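Local coordinates for DNA mismatch repair protein MLH3 (Saccharomyces cerevisiae S288C, PDB 6RMN) that takes part in DNA mismatch repair as a subunit of the MutLbeta heterodimer, correcting insertion-deletion loops, and is represented here by its zinc-binding C-terminal domain, at residues 53-58 against 221-227; 73-78 against 121-127; 92-96 against 147-151. One frame throughout, in Å; residues are numbered along the deposited sequence.

Interaction 1: 53-58 against 221-227; sequences ERIRLE and NPFECAH. With ZN (zinc ion), chain D; ZN (zinc ion), chain C.
Glu53 meets Cys225, Ala226 and His227 around a pair of zinc ions, its carboxylate bridging the metals: OE1 holds one zinc at 2.0 Å, OE2 the other at 2.3 Å. Cys225 SG and His227 ND1, the latter 2.2 Å from its zinc, bind the same ion as OE2. CG of Glu53 stands anti to the backbone N (chi1 -177°) and the chain runs on extended, which carries the carboxylate out from the helix to the metals. OE2 also accepts the N-H of Ala226 through its anti lone pair, a rather bent bond of 2.9 Å. These residues belong to the DQHA(X)2E(X)4E and C-X-H-G-R-P sequence motifs that form the endonuclease site of MutL relatives. Beside this site the packing is close. The Arg54 guanidinium lies between Asn221 CB over one face and Leu57 CD2 over the other, and its NH2 makes a salt bridge of 3.2 Å to Glu58 OE2. That oxygen also takes the N-H of Asn221 on its syn lone pair at 3.0 Å (168°), while Glu58 OE1 is held by the backbone N of His220. A leucine in place of Arg54 would probably leave Glu58 without its cationic mate and open a gap beneath the 221-224 turn. The Glu224 side is looser: its carboxylate stays 4.9 Å from Arg54 NH1 at its OE2. His49 and Cys194 help complete the other zinc site, and the chain of the partner protein also reaches the metals. Helix 183-196 borders Leu57 and Ala226, while helix 206-216 backs Arg54 and Pro222.

Interaction 2: 73-78 against 121-127; sequences FVARDL and IKTLPEM
Leu124 and Arg76 exchange backbone bonds as an antiparallel hydrogen-bonded pair: Leu124 N gives Arg76 O a good bond of 3.0 Å, and the return bond from Arg76 N is weak. Leu78 N adds a nearly straight bond to Lys122 O at 2.7 Å (172°). Beyond the backbone, Leu78 CD2 lies against two side chains, Leu124 CD1 at 3.7 Å and Ile121 CG2 at 3.8 Å; Leu78 runs side by side with Ile121 but slants across Leu124. Past the other end of the ladder, Phe73 sets CE2 3.6 Å from Pro125 CB, while Met127 CE comes to the ring edge. Arg76 folds back toward Glu126, bent at chi2 (70°) and chi3, so that Glu126 OE2 stands over the centre of the guanidinium face, the two planes 44° apart. Arg76 NH2 and Glu126 OE1 are 2.8 Å apart, yet OE1 lies well above the guanidinium plane, so the salt bridge rests on charge and not on a pointed N-H. The pairing is an edge of a small antiparallel sheet whose long strand 117-124 also carries 82-85 and 106-110. Opposite Gly106, Lys122 and Thr123 form a classic beta bulge. Thr123 OG1 is anchored on Gly104 O, and its CG2 is the branch that meets Asp77 OD1. A water joins Val74 O to Glu126 N, linking the loop before the strand to the first turn of helix 126-132, which Pro125 precedes as N-cap. Further out, helix 48-69 packs on Phe73 through Leu64 and Val68, and Phe185 of helix 183-196 touches Pro125 and Met127.

Interaction 3: 92-96 against 147-151; sequences LFKHY and AHDLK
Leu92 wedges its branched end into the hollow formed by Ala147, His148 and Lys151 on one side of the opposing helix. The small methyl of Ala147 makes the floor: its CB lies 3.8 Å from Leu92 CG. From there the two methyls part. CD2 goes over the face of the His148 imidazole, a CH-pi contact of 4.0 Å from CD2 to the ring centroid, and CD1 turns to Lys151, ending 4.0 Å from its CB. With CG anti to the backbone N (chi1 -171°), Leu92 reaches straight across the gap and straddles the alanine. His148 leaves its helix pointing away from the neighbour, but its ring returns to close one wall of the hollow. One turn further along, Tyr96 is the second and broader bump. Its ring lies with one face on Leu150, whose CB is 4.0 Å from the ring centroid, and its hydroxyl end reaches Lys151; the Tyr96 and Leu150 side chains slide past each other in opposite directions. His95 ND1 comes over the opposite face of that ring, and Leu92 CD1 stands at its edge, so the two bumps also pack on each other. The phenol OH extends to the Lys151 backbone, 3.4 Å from its CA; the nearby Lys151 N is badly angled for a hydrogen bond, and the contact is one of shape. The helix segments cross at 71° with their axes 10.6 Å apart, a spacing that leaves room for leucine and tyrosine between them. Behind them, Phe93 approaches Ala147 from the flank, touches Leu143 and Leu144 of helix 136-151, and meets Tyr107 of strand 106-110 edge-to-face, which ties helix 87-101 to both that helix and the small sheet.

Interaction 1 is the buried one, about 9 Å from the chain centre to its own centre, and its chemistry is metal, carboxylate and guanidinium. Interactions 2 and 3 lie farther out, at about 19 and 22 Å between the same kinds of centres, and are partly buried: one relies on strand bonds with an ion pair at its rim, the other on apolar and CH-pi packing. Both fall within the chain loop that interaction 1 closes. Their segments alternate along the sequence, and helix 126-132 of interaction 2 leads to helix 136-151 of interaction 3. Helix 48-69 carries zinc ligands in interaction 1 and also packs on Phe73 of interaction 2.

Interaction 1: 53-58 against 221-227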
loop_
_atom_site.group_PDB
_atom_site.type_symbol
_atom_site.label_atom_id
_atom_site.label_comp_id
_atom_site.label_asym_id
_atom_site.label_seq_id
_atom_site.Cartn_x
_atom_site.Cartn_y
_atom_site.Cartn_z
ATOM N N GLU B 53 -0.911 2.356 -18.584
ATOM C CA GLU B 53 -0.388 2.435 -19.955
ATOM C C GLU B 53 0.357 1.146 -20.339
ATOM O O GLU B 53 0.167 0.661 -21.453
ATOM C CB GLU B 53 0.527 3.657 -20.096
ATOM C CG GLU B 53 1.093 3.904 -21.480
ATOM C CD GLU B 53 1.993 5.117 -21.473
ATOM O OE1 GLU B 53 1.469 6.248 -21.351
ATOM O OE2 GLU B 53 3.229 4.935 -21.525
ATOM N N ARG B 54 1.158 0.586 -19.407
ATOM C CA ARG B 54 1.894 -0.658 -19.593
ATOM C C ARG B 54 0.964 -1.861 -19.827
ATOM O O ARG B 54 1.190 -2.647 -20.760
ATOM C CB ARG B 54 2.812 -0.938 -18.394
ATOM C CG ARG B 54 3.658 -2.197 -18.579
ATOM C CD ARG B 54 4.773 -1.876 -19.533
ATOM N NE ARG B 54 4.777 -2.734 -20.698
ATOM C CZ ARG B 54 5.683 -2.664 -21.664
ATOM N NH1 ARG B 54 6.649 -1.752 -21.615
ATOM N NH2 ARG B 54 5.628 -3.496 -22.688
ATOM N N ILE B 55 -0.045 -2.017 -18.947
ATOM C CA ILE B 55 -1.042 -3.091 -19.021
ATOM C C ILE B 55 -1.762 -2.996 -20.369
ATOM O O ILE B 55 -1.985 -4.018 -21.021
ATOM C CB ILE B 55 -2.066 -3.018 -17.826
ATOM C CG1 ILE B 55 -1.363 -3.198 -16.455
ATOM C CG2 ILE B 55 -3.213 -4.039 -17.994
ATOM C CD1 ILE B 55 -2.098 -2.569 -15.274
ATOM N N ARG B 56 -2.147 -1.765 -20.750
ATOM C CA ARG B 56 -2.893 -1.477 -21.969
ATOM C C ARG B 56 -2.098 -1.768 -23.228
ATOM O O ARG B 56 -2.670 -2.311 -24.169
ATOM C CB ARG B 56 -3.437 -0.045 -21.949
ATOM C CG ARG B 56 -4.655 0.101 -21.057
ATOM C CD ARG B 56 -5.178 1.523 -21.043
ATOM N NE ARG B 56 -6.301 1.682 -20.106
ATOM C CZ ARG B 56 -7.579 1.459 -20.406
ATOM N NH1 ARG B 56 -7.924 1.068 -21.621
ATOM N NH2 ARG B 56 -8.518 1.617 -19.485
ATOM N N LEU B 57 -0.782 -1.454 -23.226
ATOM C CA LEU B 57 0.126 -1.697 -24.342
ATOM C C LEU B 57 0.296 -3.175 -24.610
ATOM O O LEU B 57 0.122 -3.611 -25.744
ATOM C CB LEU B 57 1.503 -1.026 -24.136
ATOM C CG LEU B 57 2.502 -1.251 -25.279
ATOM C CD1 LEU B 57 2.146 -0.409 -26.511
ATOM C CD2 LEU B 57 3.902 -1.030 -24.821
ATOM N N GLU B 58 0.603 -3.945 -23.572
ATOM C CA GLU B 58 0.783 -5.391 -23.689
ATOM C C GLU B 58 -0.496 -6.114 -24.205
ATOM O O GLU B 58 -0.366 -7.104 -24.932
ATOM C CB GLU B 58 1.312 -5.974 -22.375
ATOM C CG GLU B 58 2.689 -5.429 -22.026
ATOM C CD GLU B 58 3.567 -6.325 -21.178
ATOM O OE1 GLU B 58 3.128 -7.454 -20.868
ATOM O OE2 GLU B 58 4.697 -5.906 -20.835
ATOM N N ASN B 221 6.994 -6.852 -19.195
ATOM C CA ASN B 221 7.918 -5.833 -18.691
ATOM C C ASN B 221 7.175 -4.816 -17.794
ATOM O O ASN B 221 6.795 -3.753 -18.259
ATOM C CB ASN B 221 8.680 -5.156 -19.848
ATOM C CG ASN B 221 9.654 -4.050 -19.475
ATOM O OD1 ASN B 221 10.014 -3.235 -20.320
ATOM N ND2 ASN B 221 10.115 -3.988 -18.229
ATOM N N PRO B 222 6.970 -5.105 -16.498
ATOM C CA PRO B 222 6.244 -4.138 -15.647
ATOM C C PRO B 222 7.041 -2.926 -15.167
ATOM O O PRO B 222 6.475 -2.070 -14.484
ATOM C CB PRO B 222 5.790 -4.988 -14.451
ATOM C CG PRO B 222 6.731 -6.118 -14.378
ATOM C CD PRO B 222 7.326 -6.335 -15.752
ATOM N N PHE B 223 8.335 -2.840 -15.521
ATOM C CA PHE B 223 9.259 -1.833 -14.999
ATOM C C PHE B 223 9.346 -0.533 -15.780
ATOM O O PHE B 223 9.990 0.408 -15.312
ATOM C CB PHE B 223 10.633 -2.460 -14.816
ATOM C CG PHE B 223 10.525 -3.709 -13.974
ATOM C CD1 PHE B 223 10.093 -3.641 -12.652
ATOM C CD2 PHE B 223 10.791 -4.956 -14.519
ATOM C CE1 PHE B 223 9.967 -4.799 -11.883
ATOM C CE2 PHE B 223 10.692 -6.111 -13.739
ATOM C CZ PHE B 223 10.263 -6.026 -12.433
ATOM N N GLU B 224 8.631 -0.431 -16.902
ATOM C CA GLU B 224 8.599 0.819 -17.662
ATOM C C GLU B 224 7.254 1.040 -18.315
ATOM O O GLU B 224 6.505 0.091 -18.461
ATOM C CB GLU B 224 9.777 0.954 -18.667
ATOM C CG GLU B 224 9.870 -0.086 -19.765
ATOM C CD GLU B 224 11.213 -0.136 -20.474
ATOM O OE1 GLU B 224 12.255 -0.252 -19.786
ATOM O OE2 GLU B 224 11.223 -0.076 -21.725
ATOM N N CYS B 225 6.930 2.296 -18.657
ATOM C CA CYS B 225 5.705 2.670 -19.372
ATOM C C CYS B 225 5.868 2.261 -20.858
ATOM O O CYS B 225 6.909 1.695 -21.234
ATOM C CB CYS B 225 5.450 4.169 -19.238
ATOM S SG CYS B 225 6.580 5.200 -20.213
ATOM N N ALA B 226 4.872 2.591 -21.708
ATOM C CA ALA B 226 4.950 2.288 -23.145
ATOM C C ALA B 226 6.155 2.954 -23.844
ATOM O O ALA B 226 6.727 2.331 -24.728
ATOM C CB ALA B 226 3.655 2.665 -23.854
ATOM N N HIS B 227 6.569 4.169 -23.402
ATOM C CA HIS B 227 7.665 4.978 -23.959
ATOM C C HIS B 227 9.041 4.755 -23.294
ATOM O O HIS B 227 9.927 5.601 -23.420
ATOM C CB HIS B 227 7.287 6.476 -23.948
ATOM C CG HIS B 227 5.891 6.733 -24.433
ATOM N ND1 HIS B 227 4.800 6.619 -23.583
ATOM C CD2 HIS B 227 5.442 7.005 -25.680
ATOM C CE1 HIS B 227 3.733 6.841 -24.333
ATOM N NE2 HIS B 227 4.066 7.080 -25.599
HETATM ZN ZN ZN D . 4.910 6.538 -21.353
HETATM ZN ZN ZN C . 1.551 8.210 -21.185
#

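Interaction 2: 73-78 against 121-127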
loop_
_atom_site.group_PDB
_atom_site.type_symbol
_atom_site.label_atom_id
_atom_site.label_comp_id
_atom_site.label_asym_id
_atom_site.label_seq_id
_atom_site.Cartn_x
_atom_site.Cartn_y
_atom_site.Cartn_z
ATOM N N PHE B 73 -5.434 -10.548 -39.548
ATOM C CA PHE B 73 -5.242 -9.099 -39.455
ATOM C C PHE B 73 -5.985 -8.408 -40.597
ATOM O O PHE B 73 -5.725 -8.706 -41.755
ATOM C CB PHE B 73 -3.736 -8.745 -39.422
ATOM C CG PHE B 73 -3.387 -7.327 -39.021
ATOM C CD1 PHE B 73 -3.968 -6.738 -37.898
ATOM C CD2 PHE B 73 -2.421 -6.610 -39.714
ATOM C CE1 PHE B 73 -3.642 -5.430 -37.523
ATOM C CE2 PHE B 73 -2.074 -5.313 -39.323
ATOM C CZ PHE B 73 -2.698 -4.726 -38.242
ATOM N N VAL B 74 -6.958 -7.545 -40.266
ATOM C CA VAL B 74 -7.808 -6.848 -41.245
ATOM C C VAL B 74 -6.979 -5.944 -42.184
ATOM O O VAL B 74 -6.086 -5.229 -41.735
ATOM C CB VAL B 74 -8.987 -6.095 -40.550
ATOM C CG1 VAL B 74 -9.731 -5.161 -41.506
ATOM C CG2 VAL B 74 -9.958 -7.079 -39.896
ATOM N N ALA B 75 -7.274 -6.023 -43.492
ATOM C CA ALA B 75 -6.639 -5.244 -44.550
ATOM C C ALA B 75 -7.728 -4.560 -45.403
ATOM O O ALA B 75 -8.314 -5.182 -46.295
ATOM C CB ALA B 75 -5.742 -6.137 -45.401
ATOM N N ARG B 76 -8.018 -3.286 -45.080
ATOM C CA ARG B 76 -9.013 -2.438 -45.743
ATOM C C ARG B 76 -8.567 -2.024 -47.158
ATOM O O ARG B 76 -7.480 -1.460 -47.327
ATOM C CB ARG B 76 -9.331 -1.206 -44.852
ATOM C CG ARG B 76 -10.321 -0.175 -45.429
ATOM C CD ARG B 76 -11.763 -0.659 -45.519
ATOM N NE ARG B 76 -12.501 -0.472 -44.270
ATOM C CZ ARG B 76 -12.708 -1.426 -43.368
ATOM N NH1 ARG B 76 -12.225 -2.648 -43.560
ATOM N NH2 ARG B 76 -13.399 -1.165 -42.265
ATOM N N ASP B 77 -9.420 -2.311 -48.171
ATOM C CA ASP B 77 -9.181 -1.983 -49.579
ATOM C C ASP B 77 -9.130 -0.469 -49.775
ATOM O O ASP B 77 -10.023 0.252 -49.327
ATOM C CB ASP B 77 -10.255 -2.606 -50.488
ATOM C CG ASP B 77 -10.023 -4.054 -50.885
ATOM O OD1 ASP B 77 -8.896 -4.379 -51.342
ATOM O OD2 ASP B 77 -10.979 -4.855 -50.781
ATOM N N LEU B 78 -8.064 0.000 -50.423
ATOM C CA LEU B 78 -7.776 1.404 -50.687
ATOM C C LEU B 78 -7.801 1.702 -52.194
ATOM O O LEU B 78 -7.272 0.924 -52.999
ATOM C CB LEU B 78 -6.405 1.733 -50.067
ATOM C CG LEU B 78 -5.858 3.156 -50.141
ATOM C CD1 LEU B 78 -6.728 4.147 -49.366
ATOM C CD2 LEU B 78 -4.468 3.190 -49.578
ATOM N N ILE B 121 -0.733 1.136 -53.945
ATOM C CA ILE B 121 -1.183 0.528 -52.695
ATOM C C ILE B 121 -2.649 0.125 -52.829
ATOM O O ILE B 121 -3.515 0.972 -53.066
ATOM C CB ILE B 121 -0.868 1.383 -51.433
ATOM C CG1 ILE B 121 0.646 1.401 -51.151
ATOM C CG2 ILE B 121 -1.593 0.849 -50.211
ATOM C CD1 ILE B 121 1.326 2.634 -51.573
ATOM N N LYS B 122 -2.902 -1.184 -52.693
ATOM C CA LYS B 122 -4.211 -1.824 -52.783
ATOM C C LYS B 122 -4.898 -1.958 -51.425
ATOM O O LYS B 122 -6.084 -1.651 -51.322
ATOM C CB LYS B 122 -4.100 -3.182 -53.498
ATOM C CG LYS B 122 -3.713 -3.048 -54.971
ATOM C CD LYS B 122 -3.818 -4.361 -55.730
ATOM C CE LYS B 122 -3.719 -4.144 -57.225
ATOM N NZ LYS B 122 -3.882 -5.411 -57.987
ATOM N N THR B 123 -4.180 -2.437 -50.395
ATOM C CA THR B 123 -4.747 -2.617 -49.054
ATOM C C THR B 123 -3.870 -2.002 -47.976
ATOM O O THR B 123 -2.650 -1.948 -48.121
ATOM C CB THR B 123 -5.047 -4.110 -48.719
ATOM O OG1 THR B 123 -3.838 -4.808 -48.417
ATOM C CG2 THR B 123 -5.835 -4.840 -49.809
ATOM N N LEU B 124 -4.506 -1.568 -46.878
ATOM C CA LEU B 124 -3.849 -1.020 -45.694
ATOM C C LEU B 124 -4.579 -1.488 -44.447
ATOM O O LEU B 124 -5.800 -1.567 -44.498
ATOM C CB LEU B 124 -3.847 0.516 -45.720
ATOM C CG LEU B 124 -2.812 1.240 -46.589
ATOM C CD1 LEU B 124 -2.884 2.735 -46.318
ATOM C CD2 LEU B 124 -1.383 0.742 -46.315
ATOM N N PRO B 125 -3.902 -1.769 -43.307
ATOM C CA PRO B 125 -4.655 -2.131 -42.090
ATOM C C PRO B 125 -5.385 -0.898 -41.541
ATOM O O PRO B 125 -5.013 0.223 -41.888
ATOM C CB PRO B 125 -3.570 -2.625 -41.134
ATOM C CG PRO B 125 -2.341 -1.909 -41.549
ATOM C CD PRO B 125 -2.445 -1.717 -43.046
ATOM N N GLU B 126 -6.431 -1.096 -40.732
ATOM C CA GLU B 126 -7.251 -0.006 -40.178
ATOM C C GLU B 126 -6.447 1.085 -39.434
ATOM O O GLU B 126 -6.718 2.265 -39.645
ATOM C CB GLU B 126 -8.390 -0.554 -39.300
ATOM C CG GLU B 126 -9.466 -1.283 -40.099
ATOM C CD GLU B 126 -10.496 -0.399 -40.780
ATOM O OE1 GLU B 126 -11.628 -0.292 -40.255
ATOM O OE2 GLU B 126 -10.177 0.181 -41.844
ATOM N N MET B 127 -5.454 0.699 -38.611
ATOM C CA MET B 127 -4.566 1.616 -37.881
ATOM C C MET B 127 -3.900 2.574 -38.858
ATOM O O MET B 127 -3.930 3.787 -38.643
ATOM C CB MET B 127 -3.417 0.844 -37.220
ATOM C CG MET B 127 -3.722 0.226 -35.904
ATOM S SD MET B 127 -2.266 -0.785 -35.498
ATOM C CE MET B 127 -3.088 -2.259 -34.839
HETATM O O HOH W 1 -6.522 -4.007 -39.386
#

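Interaction 3: 92-96 against 147-151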
loop_
_atom_site.group_PDB
_atom_site.type_symbol
_atom_site.label_atom_id
_atom_site.label_comp_id
_atom_site.label_asym_id
_atom_site.label_seq_id
_atom_site.Cartn_x
_atom_site.Cartn_y
_atom_site.Cartn_z
ATOM N N LEU B 92 13.574 -2.113 -53.831
ATOM C CA LEU B 92 13.448 -2.327 -52.387
ATOM C C LEU B 92 12.024 -2.792 -52.024
ATOM O O LEU B 92 11.883 -3.751 -51.267
ATOM C CB LEU B 92 13.828 -1.035 -51.638
ATOM C CG LEU B 92 13.986 -1.065 -50.117
ATOM C CD1 LEU B 92 15.016 -2.092 -49.668
ATOM C CD2 LEU B 92 14.401 0.297 -49.609
ATOM N N PHE B 93 10.984 -2.161 -52.611
ATOM C CA PHE B 93 9.590 -2.558 -52.390
ATOM C C PHE B 93 9.255 -3.896 -53.047
ATOM O O PHE B 93 8.519 -4.702 -52.467
ATOM C CB PHE B 93 8.599 -1.457 -52.808
ATOM C CG PHE B 93 8.498 -0.310 -51.827
ATOM C CD1 PHE B 93 8.075 -0.526 -50.519
ATOM C CD2 PHE B 93 8.778 0.992 -52.226
ATOM C CE1 PHE B 93 7.998 0.530 -49.613
ATOM C CE2 PHE B 93 8.682 2.053 -51.322
ATOM C CZ PHE B 93 8.287 1.816 -50.023
ATOM N N LYS B 94 9.834 -4.150 -54.234
ATOM C CA LYS B 94 9.684 -5.409 -54.977
ATOM C C LYS B 94 10.229 -6.565 -54.129
ATOM O O LYS B 94 9.567 -7.597 -53.993
ATOM C CB LYS B 94 10.433 -5.336 -56.320
ATOM C CG LYS B 94 9.687 -6.002 -57.467
ATOM C CD LYS B 94 10.387 -5.756 -58.798
ATOM C CE LYS B 94 9.577 -6.252 -59.972
ATOM N NZ LYS B 94 10.258 -5.979 -61.268
ATOM N N HIS B 95 11.407 -6.343 -53.510
ATOM C CA HIS B 95 12.113 -7.273 -52.636
ATOM C C HIS B 95 11.327 -7.609 -51.371
ATOM O O HIS B 95 11.362 -8.761 -50.946
ATOM C CB HIS B 95 13.490 -6.683 -52.259
ATOM C CG HIS B 95 14.409 -7.621 -51.540
ATOM N ND1 HIS B 95 14.298 -7.841 -50.180
ATOM C CD2 HIS B 95 15.462 -8.329 -52.010
ATOM C CE1 HIS B 95 15.270 -8.681 -49.868
ATOM N NE2 HIS B 95 15.999 -9.004 -50.935
ATOM N N TYR B 96 10.651 -6.613 -50.752
ATOM C CA TYR B 96 9.935 -6.830 -49.487
ATOM C C TYR B 96 8.394 -6.856 -49.596
ATOM O O TYR B 96 7.730 -6.784 -48.565
ATOM C CB TYR B 96 10.395 -5.811 -48.429
ATOM C CG TYR B 96 11.826 -6.016 -47.978
ATOM C CD1 TYR B 96 12.209 -7.173 -47.302
ATOM C CD2 TYR B 96 12.796 -5.042 -48.203
ATOM C CE1 TYR B 96 13.517 -7.357 -46.866
ATOM C CE2 TYR B 96 14.111 -5.219 -47.773
ATOM C CZ TYR B 96 14.467 -6.381 -47.108
ATOM O OH TYR B 96 15.762 -6.571 -46.691
ATOM N N ALA B 147 11.115 -0.590 -44.764
ATOM C CA ALA B 147 11.909 -1.244 -45.812
ATOM C C ALA B 147 13.409 -1.097 -45.520
ATOM O O ALA B 147 14.163 -2.061 -45.686
ATOM C CB ALA B 147 11.577 -0.647 -47.172
ATOM N N HIS B 148 13.836 0.110 -45.074
ATOM C CA HIS B 148 15.223 0.393 -44.700
ATOM C C HIS B 148 15.568 -0.309 -43.395
ATOM O O HIS B 148 16.688 -0.778 -43.249
ATOM C CB HIS B 148 15.498 1.904 -44.600
ATOM C CG HIS B 148 15.531 2.596 -45.924
ATOM N ND1 HIS B 148 16.415 2.211 -46.924
ATOM C CD2 HIS B 148 14.798 3.640 -46.370
ATOM C CE1 HIS B 148 16.166 3.012 -47.947
ATOM N NE2 HIS B 148 15.204 3.891 -47.658
ATOM N N ASP B 149 14.599 -0.429 -42.465
ATOM C CA ASP B 149 14.807 -1.146 -41.207
ATOM C C ASP B 149 15.168 -2.612 -41.491
ATOM O O ASP B 149 16.125 -3.135 -40.923
ATOM C CB ASP B 149 13.579 -1.015 -40.267
ATOM C CG ASP B 149 13.589 0.241 -39.409
ATOM O OD1 ASP B 149 14.647 0.926 -39.362
ATOM O OD2 ASP B 149 12.546 0.536 -38.768
ATOM N N LEU B 150 14.447 -3.229 -42.441
ATOM C CA LEU B 150 14.645 -4.606 -42.880
ATOM C C LEU B 150 15.956 -4.776 -43.607
ATOM O O LEU B 150 16.712 -5.694 -43.280
ATOM C CB LEU B 150 13.482 -5.073 -43.771
ATOM C CG LEU B 150 12.136 -5.228 -43.085
ATOM C CD1 LEU B 150 11.002 -5.179 -44.092
ATOM C CD2 LEU B 150 12.082 -6.494 -42.265
ATOM N N LYS B 151 16.249 -3.879 -44.567
ATOM C CA LYS B 151 17.470 -3.970 -45.349
ATOM C C LYS B 151 18.731 -3.642 -44.526
ATOM O O LYS B 151 19.796 -4.174 -44.840
ATOM C CB LYS B 151 17.371 -3.146 -46.656
ATOM C CG LYS B 151 17.843 -1.689 -46.602
ATOM C CD LYS B 151 18.819 -1.409 -47.731
ATOM C CE LYS B 151 19.540 -0.091 -47.591
ATOM N NZ LYS B 151 20.624 0.047 -48.612
#